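Local coordinates for protein anti-sigma-I factor RsgI2 (Clostridium thermocellum, PDB 4B9P) that probably binds and inhibits the sigma factor SigI2, and may release it when its extracellular carbohydrate-binding module, the part described here, binds a polysaccharide such as cellulose, at residues L4-L9 against I30-T35; T20-P25 against Y115-A120; D61-T66 against V105-R110. All coordinates share one frame; numbering follows the deposited sequence.

Contact 1: residues L4-L9 against I30-T35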
# COMPACT_ATOMS: atom_id res chain seq x y z
N LEU A 4 19.50 -11.87 -12.04
CA LEU A 4 18.84 -11.74 -10.76
C LEU A 4 17.52 -10.95 -10.85
O LEU A 4 17.46 -9.89 -11.49
CB LEU A 4 19.81 -10.99 -9.86
CG LEU A 4 19.53 -10.85 -8.38
CD1 LEU A 4 19.85 -12.16 -7.67
CD2 LEU A 4 20.40 -9.74 -7.86
N THR A 5 16.46 -11.47 -10.23
CA THR A 5 15.24 -10.68 -10.02
C THR A 5 15.34 -10.02 -8.67
O THR A 5 15.51 -10.71 -7.66
CB THR A 5 13.97 -11.56 -10.10
OG1 THR A 5 13.88 -12.11 -11.41
CG2 THR A 5 12.71 -10.74 -9.85
N LYS A 6 15.26 -8.69 -8.63
CA LYS A 6 15.44 -7.97 -7.38
C LYS A 6 14.67 -6.68 -7.43
O LYS A 6 14.59 -6.02 -8.47
CB LYS A 6 16.92 -7.68 -7.12
CG LYS A 6 17.22 -7.27 -5.68
CD LYS A 6 18.71 -7.07 -5.49
CE LYS A 6 19.06 -6.38 -4.17
NZ LYS A 6 20.44 -5.80 -4.22
N ILE A 7 14.07 -6.32 -6.29
CA ILE A 7 13.35 -5.07 -6.17
C ILE A 7 13.76 -4.34 -4.89
O ILE A 7 14.32 -4.95 -3.97
CB ILE A 7 11.82 -5.29 -6.16
CG1 ILE A 7 11.42 -6.31 -5.09
CG2 ILE A 7 11.36 -5.70 -7.57
CD1 ILE A 7 9.95 -6.45 -4.89
N GLU A 8 13.44 -3.05 -4.84
CA GLU A 8 13.54 -2.27 -3.64
C GLU A 8 12.20 -1.58 -3.47
O GLU A 8 11.62 -1.11 -4.45
CB GLU A 8 14.68 -1.24 -3.74
CG GLU A 8 14.82 -0.42 -2.49
CD GLU A 8 16.03 0.48 -2.53
OE1 GLU A 8 17.13 -0.03 -2.27
OE2 GLU A 8 15.90 1.70 -2.80
N LEU A 9 11.71 -1.48 -2.24
CA LEU A 9 10.44 -0.83 -1.97
C LEU A 9 10.72 0.34 -1.05
O LEU A 9 11.27 0.15 0.05
CB LEU A 9 9.48 -1.83 -1.34
CG LEU A 9 8.02 -1.49 -1.11
CD1 LEU A 9 7.79 -0.45 0.00
CD2 LEU A 9 7.29 -1.19 -2.40
N ILE A 30 10.83 -0.23 -7.06
CA ILE A 30 11.96 -0.06 -7.98
C ILE A 30 12.52 -1.40 -8.39
O ILE A 30 12.76 -2.26 -7.54
CB ILE A 30 13.11 0.78 -7.36
CG1 ILE A 30 12.54 2.10 -6.82
CG2 ILE A 30 14.22 1.00 -8.38
CD1 ILE A 30 13.07 2.43 -5.44
N ASN A 31 12.74 -1.59 -9.69
CA ASN A 31 13.38 -2.79 -10.15
C ASN A 31 14.90 -2.58 -10.08
O ASN A 31 15.48 -1.82 -10.87
CB ASN A 31 12.93 -3.10 -11.57
CG ASN A 31 13.45 -4.45 -12.08
OD1 ASN A 31 14.43 -4.98 -11.53
ND2 ASN A 31 12.83 -4.99 -13.12
N THR A 32 15.54 -3.26 -9.15
CA THR A 32 16.98 -3.07 -8.95
C THR A 32 17.78 -4.27 -9.47
O THR A 32 19.01 -4.22 -9.42
CB THR A 32 17.32 -2.80 -7.48
OG1 THR A 32 16.85 -3.90 -6.71
CG2 THR A 32 16.67 -1.54 -6.96
N GLY A 33 17.10 -5.31 -9.97
CA GLY A 33 17.74 -6.49 -10.53
C GLY A 33 18.08 -6.31 -11.99
O GLY A 33 18.20 -5.20 -12.48
N ASN A 34 18.25 -7.40 -12.72
CA ASN A 34 18.47 -7.25 -14.15
C ASN A 34 17.49 -8.06 -14.98
O ASN A 34 17.71 -8.28 -16.16
CB ASN A 34 19.93 -7.48 -14.56
CG ASN A 34 20.81 -6.26 -14.28
OD1 ASN A 34 20.57 -5.13 -14.77
ND2 ASN A 34 21.85 -6.49 -13.49
N THR A 35 16.36 -8.43 -14.38
CA THR A 35 15.29 -9.10 -15.13
C THR A 35 14.08 -8.18 -15.20
O THR A 35 13.76 -7.51 -14.24
CB THR A 35 14.85 -10.41 -14.44
OG1 THR A 35 14.20 -10.09 -13.21
CG2 THR A 35 16.05 -11.29 -14.18
O HOH W 1 14.84 -7.72 -11.47
O HOH W 2 17.33 -3.77 -3.94
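Glu8 and Ile30 form an antiparallel hydrogen-bonded pair where strands 7-13 and 25-31 meet, in one sheet of this family 3 carbohydrate-binding module. Glu8 N donates to Ile30 O and Ile30 N to Glu8 O, both at 2.9 Å. The two side chains lie side by side, pointing the same way, with Glu8 OE2 3.9 Å from Ile30 CD1. OE2 also accepts from Gln10 NE2. Thr32 CG2 rests 3.8 Å from Glu8 CB. Thr32 OG1 sits between its backbone N and carbonyl carbon (chi1 58°), 3.5 Å from Lys6 CG. A water bonds to this hydroxyl and, weakly, to Ile7 O. Past Asn31 the strand ends in an Asx turn: Asn31 OD1 accepts from Gly33 N. Asn31 ND2 gives a nearly straight bond (178°) to Thr35 O and reaches Leu99 O. Lys6 O receives Thr32 N at 3.0 Å from above the carbonyl plane, and Gly33 N more weakly. Asn34 N donates to Leu4 O at 2.9 Å. The Thr5 and Thr35 side chains cross at about a right angle, their OG1 atoms hydrogen-bonded at 2.7 Å. Strand pairing stops at Ile7 and Asn31; beyond it the Asn31 amide shapes the turn that meets 4-6.

Contact 2: residues T20-P25 against Y115-A120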
# COMPACT_ATOMS: atom_id res chain seq x y z
N THR A 20 -6.29 9.41 12.07
CA THR A 20 -6.50 9.99 10.75
C THR A 20 -7.83 9.52 10.19
O THR A 20 -8.24 8.37 10.47
CB THR A 20 -5.34 9.60 9.80
OG1 THR A 20 -5.53 10.27 8.56
CG2 THR A 20 -5.27 8.07 9.52
N LYS A 21 -8.46 10.32 9.32
CA LYS A 21 -9.64 9.81 8.61
C LYS A 21 -9.28 9.25 7.25
O LYS A 21 -10.16 8.80 6.50
CB LYS A 21 -10.74 10.86 8.50
CG LYS A 21 -10.33 12.07 7.72
CD LYS A 21 -11.56 13.05 7.70
CE LYS A 21 -11.23 14.45 7.24
NZ LYS A 21 -10.99 14.49 5.76
N GLU A 22 -7.98 9.22 6.92
CA GLU A 22 -7.53 8.51 5.73
C GLU A 22 -6.12 8.04 5.88
O GLU A 22 -5.25 8.78 6.33
CB GLU A 22 -7.67 9.29 4.42
CG GLU A 22 -7.54 10.74 4.42
CD GLU A 22 -7.78 11.31 3.02
OE1 GLU A 22 -6.85 11.24 2.22
OE2 GLU A 22 -8.90 11.81 2.69
N LEU A 23 -5.88 6.79 5.54
CA LEU A 23 -4.50 6.29 5.42
C LEU A 23 -3.94 6.82 4.12
O LEU A 23 -4.60 6.75 3.09
CB LEU A 23 -4.49 4.77 5.39
CG LEU A 23 -5.25 4.05 6.50
CD1 LEU A 23 -5.16 2.52 6.33
CD2 LEU A 23 -4.76 4.48 7.87
N GLN A 24 -2.72 7.35 4.17
CA GLN A 24 -2.07 7.89 2.97
C GLN A 24 -0.67 7.31 2.79
O GLN A 24 0.32 8.02 2.83
CB GLN A 24 -2.02 9.41 3.04
CG GLN A 24 -3.38 10.03 2.83
CD GLN A 24 -3.29 11.49 2.41
OE1 GLN A 24 -2.19 12.05 2.28
NE2 GLN A 24 -4.44 12.10 2.22
N PRO A 25 -0.58 6.00 2.55
CA PRO A 25 0.72 5.42 2.18
C PRO A 25 1.12 5.83 0.77
O PRO A 25 0.28 5.82 -0.17
CB PRO A 25 0.45 3.91 2.27
CG PRO A 25 -0.97 3.79 1.88
CD PRO A 25 -1.67 5.01 2.43
N TYR A 115 -17.25 7.82 2.95
CA TYR A 115 -17.83 9.13 3.27
C TYR A 115 -16.78 10.12 3.75
O TYR A 115 -16.98 11.33 3.65
CB TYR A 115 -18.94 8.99 4.32
CG TYR A 115 -20.20 8.35 3.79
CD1 TYR A 115 -20.30 6.95 3.65
CD2 TYR A 115 -21.28 9.14 3.41
CE1 TYR A 115 -21.46 6.37 3.18
CE2 TYR A 115 -22.43 8.55 2.94
CZ TYR A 115 -22.52 7.17 2.83
OH TYR A 115 -23.67 6.60 2.36
N ALA A 116 -15.67 9.65 4.28
CA ALA A 116 -14.58 10.52 4.68
C ALA A 116 -13.71 10.93 3.51
O ALA A 116 -13.15 12.01 3.51
CB ALA A 116 -13.73 9.84 5.73
N LEU A 117 -13.64 10.08 2.49
CA LEU A 117 -12.71 10.34 1.41
C LEU A 117 -13.26 11.38 0.44
O LEU A 117 -12.55 11.91 -0.40
CB LEU A 117 -12.32 9.05 0.72
CG LEU A 117 -11.03 8.44 1.32
CD1 LEU A 117 -11.12 8.17 2.82
CD2 LEU A 117 -10.61 7.20 0.54
N SER A 118 -14.55 11.68 0.58
CA SER A 118 -15.17 12.69 -0.24
C SER A 118 -14.97 14.13 0.27
O SER A 118 -15.36 15.09 -0.40
CB SER A 118 -16.65 12.35 -0.41
OG SER A 118 -17.36 12.36 0.81
N LEU A 119 -14.32 14.26 1.43
CA LEU A 119 -14.02 15.56 2.07
C LEU A 119 -15.28 16.33 2.45
O LEU A 119 -15.32 17.57 2.46
CB LEU A 119 -13.14 16.44 1.20
CG LEU A 119 -11.84 15.77 0.79
CD1 LEU A 119 -10.97 16.85 0.20
CD2 LEU A 119 -11.13 15.06 1.95
N ALA A 120 -16.32 15.56 2.74
CA ALA A 120 -17.53 16.10 3.32
C ALA A 120 -17.62 15.47 4.69
O ALA A 120 -16.85 14.55 5.01
CB ALA A 120 -18.73 15.76 2.45
O HOH W 3 -14.08 14.49 5.97
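Ala116 and Leu117 of the short helix 114-117 pack against Lys21 and Glu22, in the loop between strands 19-20 and 25-31 of the beta-sandwich of this family 3 carbohydrate-binding module. In the first shell, methyl groups of 115-120 lie mainly against polar atoms of Lys21 and Glu22, and no direct hydrogen bond joins the segments. Ala116 CB lies 3.8 Å from Lys21 O. Leu117 CD1 meets the same carbonyl and comes within 4.0 Å of Glu22 CB. Leu119 leaves helical geometry with a positive phi (63°). Its CD2 touches the tips of two charged side chains, 3.9 Å from Lys21 NZ and 4.0 Å from Glu22 OE2. The Lys21 chain bends at its last torsion (chi4 73°), which places NZ beside that methyl. Leu119 crosses both side chains at about a right angle. A water bridges the segments: it donates to Ala120 O at 2.9 Å and accepts a weak bond from Lys21 NZ. Next outward is Arg110, whose NH1 donates to Leu117 O and makes a long, weak ion pair with Glu22 OE2, so one guanidinium nitrogen reaches both sides. Within the loop, Thr20 OG1 donates to Glu22 O at 2.7 Å, lying above that carbonyl plane.

Contact 3: residues D61-T66 against V105-R110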
# COMPACT_ATOMS: atom_id res chain seq x y z
N ASP A 61 -4.84 8.11 -6.12
CA ASP A 61 -4.91 9.49 -6.53
C ASP A 61 -3.99 9.78 -7.71
O ASP A 61 -4.30 10.65 -8.53
CB ASP A 61 -4.56 10.41 -5.36
CG ASP A 61 -5.72 10.59 -4.40
OD1 ASP A 61 -6.89 10.29 -4.76
OD2 ASP A 61 -5.45 11.07 -3.30
N TRP A 62 -2.87 9.07 -7.81
CA TRP A 62 -1.90 9.34 -8.85
C TRP A 62 -0.89 8.23 -8.92
O TRP A 62 -0.53 7.64 -7.89
CB TRP A 62 -1.15 10.64 -8.55
CG TRP A 62 -0.12 11.01 -9.60
CD1 TRP A 62 -0.35 11.73 -10.72
CD2 TRP A 62 1.27 10.70 -9.60
NE1 TRP A 62 0.80 11.89 -11.43
CE2 TRP A 62 1.82 11.27 -10.78
CE3 TRP A 62 2.11 9.99 -8.74
CZ2 TRP A 62 3.17 11.17 -11.11
CZ3 TRP A 62 3.48 9.88 -9.09
CH2 TRP A 62 3.97 10.47 -10.26
N SER A 63 -0.41 7.93 -10.12
CA SER A 63 0.77 7.08 -10.29
C SER A 63 1.52 7.63 -11.47
O SER A 63 0.91 8.21 -12.37
CB SER A 63 0.35 5.66 -10.57
OG SER A 63 1.47 4.86 -10.85
N ASN A 64 2.84 7.42 -11.52
CA ASN A 64 3.61 7.80 -12.70
C ASN A 64 3.24 6.97 -13.92
O ASN A 64 3.54 7.40 -15.04
CB ASN A 64 5.12 7.74 -12.42
CG ASN A 64 5.63 6.33 -12.15
OD1 ASN A 64 4.97 5.53 -11.52
ND2 ASN A 64 6.82 6.03 -12.64
N ILE A 65 2.53 5.83 -13.76
CA ILE A 65 2.02 5.07 -14.92
C ILE A 65 0.54 5.30 -15.16
O ILE A 65 -0.04 4.70 -16.06
CB ILE A 65 2.36 3.57 -14.84
CG1 ILE A 65 1.62 2.86 -13.71
CG2 ILE A 65 3.87 3.40 -14.72
CD1 ILE A 65 1.79 1.34 -13.72
N THR A 66 -0.00 6.25 -14.40
CA THR A 66 -1.43 6.64 -14.34
C THR A 66 -2.27 5.66 -13.54
O THR A 66 -2.06 4.45 -13.56
CB THR A 66 -2.09 7.01 -15.69
OG1 THR A 66 -2.43 5.82 -16.44
CG2 THR A 66 -1.21 7.99 -16.50
N VAL A 105 7.77 2.31 -10.28
CA VAL A 105 6.40 2.80 -10.22
C VAL A 105 6.20 3.50 -8.89
O VAL A 105 6.61 2.98 -7.84
CB VAL A 105 5.34 1.67 -10.38
CG1 VAL A 105 3.91 2.27 -10.27
CG2 VAL A 105 5.53 0.98 -11.71
N GLU A 106 5.57 4.66 -8.95
CA GLU A 106 5.21 5.41 -7.75
C GLU A 106 3.68 5.45 -7.68
O GLU A 106 3.02 5.72 -8.68
CB GLU A 106 5.78 6.83 -7.84
CG GLU A 106 5.51 7.66 -6.59
CD GLU A 106 6.13 9.05 -6.65
OE1 GLU A 106 6.95 9.31 -7.58
OE2 GLU A 106 5.81 9.89 -5.78
N ILE A 107 3.14 5.19 -6.49
CA ILE A 107 1.70 5.09 -6.28
C ILE A 107 1.33 5.91 -5.07
O ILE A 107 1.85 5.67 -3.97
CB ILE A 107 1.25 3.63 -6.07
CG1 ILE A 107 1.77 2.77 -7.23
CG2 ILE A 107 -0.28 3.55 -5.97
CD1 ILE A 107 1.51 1.35 -7.08
N ILE A 108 0.41 6.86 -5.27
CA ILE A 108 -0.12 7.69 -4.19
C ILE A 108 -1.54 7.21 -3.93
O ILE A 108 -2.35 7.25 -4.85
CB ILE A 108 -0.11 9.18 -4.63
CG1 ILE A 108 1.33 9.68 -4.83
CG2 ILE A 108 -0.84 10.04 -3.61
CD1 ILE A 108 1.44 11.11 -5.18
N SER A 109 -1.82 6.76 -2.70
CA SER A 109 -3.10 6.15 -2.37
C SER A 109 -3.76 6.82 -1.20
O SER A 109 -3.10 7.44 -0.36
CB SER A 109 -2.90 4.70 -1.98
OG SER A 109 -2.24 3.96 -3.00
N ARG A 110 -5.07 6.65 -1.14
CA ARG A 110 -5.87 7.04 0.03
C ARG A 110 -6.80 5.90 0.35
O ARG A 110 -7.44 5.37 -0.55
CB ARG A 110 -6.67 8.33 -0.24
CG ARG A 110 -5.80 9.54 -0.52
CD ARG A 110 -6.63 10.79 -0.54
NE ARG A 110 -7.52 10.74 -1.66
CZ ARG A 110 -8.80 11.07 -1.67
NH1 ARG A 110 -9.45 11.50 -0.58
NH2 ARG A 110 -9.44 10.96 -2.82
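Asp61 and Arg110 form a salt bridge, their side chains crossing at about a right angle. Two nitrogens of Arg110 approach side-on and converge on one oxygen: Asp61 OD1 accepts from Arg110 NE at 3.2 Å and from Arg110 NH2 at 3.3 Å, using its syn lone pair. Arg110 NE also lies 2.7 Å from Asp61 OD2, in a weak, more bent bond. The carboxylate and guanidinium planes are only 23° apart. Arg110 NH1 turns to Leu117 O, with a long, weak ion pair to Glu22.

Asp61 N donates to Ile108 O and Ile108 N to Trp62 O, both at 2.9 Å. Asp61 and Trp62 both face Ile108, a classic beta bulge, where the edge strand 56-63 pairs antiparallel with strand 104-111. Past the bulge, side chains of 61-66 take over most of the bonding to the Glu106 backbone. Ser63 OG donates to Glu106 O at 2.8 Å and itself accepts from Ile65 N, giving an ST turn. Glu106 O takes a further weak bond from Asn64 N. With Asn64 CG between its backbone N and carbonyl carbon (chi1 66°), Asn64 OD1 accepts from Glu106 N at 2.8 Å, almost straight but from above the amide plane. Asn64 ND2 donates to Tyr104 O, so both ends of the amide hold strand 104-111.

The indole edge meets the Glu106 carboxylate, Trp62 CZ3 3.7 Å from Glu106 CD and the planes 80° apart. Ile108 CD1 packs obliquely near Trp62 CE3. On the face of Ser63 and Ile107, Ser63 touches Ile70, as does Ile65 from the turn.

How the contacts relate
Contacts 1 and 3 belong to the same five-stranded antiparallel sheet. Strands 25-31 and 104-111 are neighbours in it, and the contact centres are about 19 Å apart. Contact 2 joins a loop to a short helix beyond the other end of this sheet, about 32 Å from contact 1 and about 17 Å from contact 3, centre to centre. Along the chain the segments of contacts 1 and 2 alternate, while contact 3 follows contact 1 and falls between the two segments of contact 2. Contacts 1 and 3 thus pair strands of one sheet. Arg110, near the end of strand 104-111, links that sheet to the helix and loop of contact 2.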